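Long-range contact in AtFKBP42 (Arabidopsis thaliana, PDB 2F4E), which probably accelerates protein folding by cis-trans isomerisation of proline peptide bonds, modulates the uptake of MRP substrates into the vacuole, and regulates cell elongation and orientation: residues A[51-56]-A[120-125]. Sequence-based numbering, arbitrary orientation.
Sequences VSKQII and ERALVH
Lys53 and Glu120 reach for each other tip to tip, forming a salt bridge that is long and weak as a hydrogen bond, NZ to OE2 3.4 Å. On its way the lysine chain leaves with CG anti to the backbone N (chi1 179°), lays CD against Ala122 CB at 3.8 Å, and bends at chi3 (69°); NZ is held more firmly by a hydrogen bond to Ser115 OG. The Glu120 and Ile55 side chains cross at about a right angle, Glu120 OE2 coming to 3.3 Å from Ile55 CG1. An alanine in place of Lys53 would probably leave Glu120 OE2 without its charged mate and open a gap beside the Ala122 methyl. The strands that carry these groups, 51-55 and 121-125, run antiparallel in the curled sheet of the FKBP fold, with Ser52-His125 and Gln54-Leu123 as the hydrogen-bonded pairs; Leu123 N to Gln54 O measures 2.8 Å. Strand 149-158 flanks 121-126 on its other edge. On the opposite face of the sheet from Lys53, Gln54 swings its amide over toward strand 121-125: OE1 sits in the plane of the His125 ring, at its edge, 3.5 Å from NE2, with the amide turned 55° from the ring, and also touches Leu123 CD1. The amide nitrogen is held elsewhere, by the carbonyls of Val40 and Ser42, while ND1 of His125 is hydrogen-bonded to Lys79 NZ. Ser52 OG comes to 3.3 Å from His125 CB. At Ile56, where the chain turns a corner, the backbone N donates to Arg121 O, and the side chain's CD1 reaches Leu123 CD2 at 4.0 Å, next to Pro38.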
ATOM      1  N   VAL A  51       5.081  -3.261   9.197  1.00 41.73           N
ATOM      2  CA  VAL A  51       5.133  -2.899   7.787  1.00 36.97           C
ATOM      3  C   VAL A  51       6.498  -3.170   7.174  1.00 37.38           C
ATOM      4  O   VAL A  51       7.524  -2.813   7.748  1.00 36.39           O
ATOM      5  CB  VAL A  51       4.805  -1.403   7.570  1.00 39.01           C
ATOM      6  CG1 VAL A  51       4.792  -1.086   6.085  1.00 40.14           C
ATOM      7  CG2 VAL A  51       3.464  -1.052   8.181  1.00 35.87           C
ATOM      8  N   SER A  52       6.505  -3.811   6.009  1.00 35.54           N
ATOM      9  CA  SER A  52       7.748  -4.106   5.293  1.00 37.52           C
ATOM     10  C   SER A  52       7.510  -3.981   3.791  1.00 37.27           C
ATOM     11  O   SER A  52       6.362  -4.052   3.339  1.00 37.38           O
ATOM     12  CB  SER A  52       8.258  -5.504   5.661  1.00 36.20           C
ATOM     13  OG  SER A  52       7.307  -6.498   5.331  1.00 39.04           O
ATOM     14  N   LYS A  53       8.581  -3.818   3.017  1.00 37.66           N
ATOM     15  CA  LYS A  53       8.434  -3.612   1.572  1.00 36.94           C
ATOM     16  C   LYS A  53       9.486  -4.250   0.668  1.00 36.94           C
ATOM     17  O   LYS A  53      10.641  -4.415   1.039  1.00 40.03           O
ATOM     18  CB  LYS A  53       8.433  -2.113   1.275  1.00 36.75           C
ATOM     19  CG  LYS A  53       8.316  -1.757  -0.199  1.00 35.32           C
ATOM     20  CD  LYS A  53       8.408  -0.256  -0.454  1.00 36.46           C
ATOM     21  CE  LYS A  53       9.794   0.271  -0.176  1.00 35.94           C
ATOM     22  NZ  LYS A  53       9.883   1.719  -0.436  1.00 41.41           N
ATOM     23  N   GLN A  54       9.060  -4.583  -0.543  1.00 36.56           N
ATOM     24  CA  GLN A  54       9.909  -5.160  -1.586  1.00 38.86           C
ATOM     25  C   GLN A  54       9.660  -4.311  -2.832  1.00 40.23           C
ATOM     26  O   GLN A  54       8.527  -4.222  -3.295  1.00 39.17           O
ATOM     27  CB  GLN A  54       9.487  -6.587  -1.911  1.00 41.55           C
ATOM     28  CG  GLN A  54       9.652  -7.617  -0.825  1.00 43.24           C
ATOM     29  CD  GLN A  54       9.312  -9.013  -1.334  1.00 45.38           C
ATOM     30  OE1 GLN A  54       8.169  -9.303  -1.688  1.00 44.07           O
ATOM     31  NE2 GLN A  54      10.311  -9.876  -1.387  1.00 46.62           N
ATOM     32  N   ILE A  55      10.707  -3.714  -3.387  1.00 39.72           N
ATOM     33  CA  ILE A  55      10.559  -2.877  -4.574  1.00 41.01           C
ATOM     34  C   ILE A  55      10.567  -3.694  -5.860  1.00 43.44           C
ATOM     35  O   ILE A  55      11.432  -4.544  -6.073  1.00 44.69           O
ATOM     36  CB  ILE A  55      11.676  -1.808  -4.642  1.00 39.85           C
ATOM     37  CG1 ILE A  55      11.515  -0.826  -3.482  1.00 40.68           C
ATOM     38  CG2 ILE A  55      11.625  -1.074  -5.960  1.00 39.57           C
ATOM     39  CD1 ILE A  55      12.658   0.182  -3.360  1.00 44.17           C
ATOM     40  N   ILE A  56       9.586  -3.427  -6.714  1.00 43.86           N
ATOM     41  CA  ILE A  56       9.449  -4.122  -7.990  1.00 43.66           C
ATOM     42  C   ILE A  56      10.126  -3.298  -9.078  1.00 46.02           C
ATOM     43  O   ILE A  56      10.917  -3.809  -9.874  1.00 45.86           O
ATOM     44  CB  ILE A  56       7.958  -4.285  -8.368  1.00 42.48           C
ATOM     45  CG1 ILE A  56       7.282  -5.257  -7.403  1.00 40.47           C
ATOM     46  CG2 ILE A  56       7.823  -4.719  -9.837  1.00 40.78           C
ATOM     47  CD1 ILE A  56       5.811  -5.500  -7.695  1.00 37.55           C
ATOM     48  N   GLU A 120       7.344   4.535  -8.603  1.00 35.53           N
ATOM     49  CA  GLU A 120       7.801   3.281  -8.030  1.00 36.71           C
ATOM     50  C   GLU A 120       6.650   2.289  -7.884  1.00 36.71           C
ATOM     51  O   GLU A 120       5.498   2.665  -7.670  1.00 34.46           O
ATOM     52  CB  GLU A 120       8.439   3.514  -6.661  1.00 36.48           C
ATOM     53  CG  GLU A 120       9.087   2.289  -6.083  1.00 37.53           C
ATOM     54  CD  GLU A 120       9.739   2.542  -4.741  1.00 43.48           C
ATOM     55  OE1 GLU A 120      10.557   3.494  -4.632  1.00 42.98           O
ATOM     56  OE2 GLU A 120       9.429   1.773  -3.804  1.00 43.16           O
ATOM     57  N   ARG A 121       6.981   1.012  -7.996  1.00 35.76           N
ATOM     58  CA  ARG A 121       6.003  -0.051  -7.869  1.00 37.04           C
ATOM     59  C   ARG A 121       6.587  -1.038  -6.865  1.00 36.68           C
ATOM     60  O   ARG A 121       7.716  -1.493  -7.037  1.00 39.09           O
ATOM     61  CB  ARG A 121       5.803  -0.714  -9.227  1.00 38.63           C
ATOM     62  CG  ARG A 121       4.584  -1.596  -9.332  1.00 44.63           C
ATOM     63  CD  ARG A 121       4.171  -1.714 -10.797  1.00 49.93           C
ATOM     64  NE  ARG A 121       2.952  -2.503 -10.968  1.00 52.51           N
ATOM     65  CZ  ARG A 121       2.251  -2.574 -12.102  1.00 56.40           C
ATOM     66  NH1 ARG A 121       2.639  -1.887 -13.174  1.00 56.18           N
ATOM     67  NH2 ARG A 121       1.188  -3.374 -12.185  1.00 54.84           N
ATOM     68  N   ALA A 122       5.835  -1.355  -5.817  1.00 33.39           N
ATOM     69  CA  ALA A 122       6.332  -2.268  -4.800  1.00 31.74           C
ATOM     70  C   ALA A 122       5.262  -3.074  -4.103  1.00 32.75           C
ATOM     71  O   ALA A 122       4.068  -2.807  -4.236  1.00 31.41           O
ATOM     72  CB  ALA A 122       7.114  -1.497  -3.761  1.00 33.04           C
ATOM     73  N   LEU A 123       5.713  -4.078  -3.363  1.00 29.39           N
ATOM     74  CA  LEU A 123       4.821  -4.927  -2.588  1.00 27.72           C
ATOM     75  C   LEU A 123       4.891  -4.422  -1.159  1.00 28.83           C
ATOM     76  O   LEU A 123       5.974  -4.124  -0.655  1.00 28.97           O
ATOM     77  CB  LEU A 123       5.287  -6.377  -2.632  1.00 28.75           C
ATOM     78  CG  LEU A 123       5.245  -7.113  -3.973  1.00 31.66           C
ATOM     79  CD1 LEU A 123       5.668  -8.576  -3.748  1.00 30.80           C
ATOM     80  CD2 LEU A 123       3.834  -7.043  -4.579  1.00 28.74           C
ATOM     81  N   VAL A 124       3.743  -4.295  -0.509  1.00 26.67           N
ATOM     82  CA  VAL A 124       3.731  -3.819   0.859  1.00 25.91           C
ATOM     83  C   VAL A 124       3.007  -4.817   1.750  1.00 29.95           C
ATOM     84  O   VAL A 124       1.817  -5.108   1.566  1.00 28.87           O
ATOM     85  CB  VAL A 124       3.061  -2.421   0.980  1.00 28.08           C
ATOM     86  CG1 VAL A 124       3.255  -1.884   2.380  1.00 19.04           C
ATOM     87  CG2 VAL A 124       3.639  -1.460  -0.039  1.00 25.58           C
ATOM     88  N   HIS A 125       3.755  -5.332   2.716  1.00 27.21           N
ATOM     89  CA  HIS A 125       3.257  -6.305   3.667  1.00 28.23           C
ATOM     90  C   HIS A 125       2.819  -5.562   4.900  1.00 31.46           C
ATOM     91  O   HIS A 125       3.626  -4.942   5.587  1.00 30.98           O
ATOM     92  CB  HIS A 125       4.365  -7.301   3.983  1.00 30.60           C
ATOM     93  CG  HIS A 125       4.884  -7.999   2.776  1.00 29.35           C
ATOM     94  ND1 HIS A 125       4.261  -9.103   2.223  1.00 30.38           N
ATOM     95  CD2 HIS A 125       5.938  -7.733   1.972  1.00 31.93           C
ATOM     96  CE1 HIS A 125       4.909  -9.479   1.146  1.00 31.74           C
ATOM     97  NE2 HIS A 125       5.939  -8.662   0.966  1.00 30.61           N
TER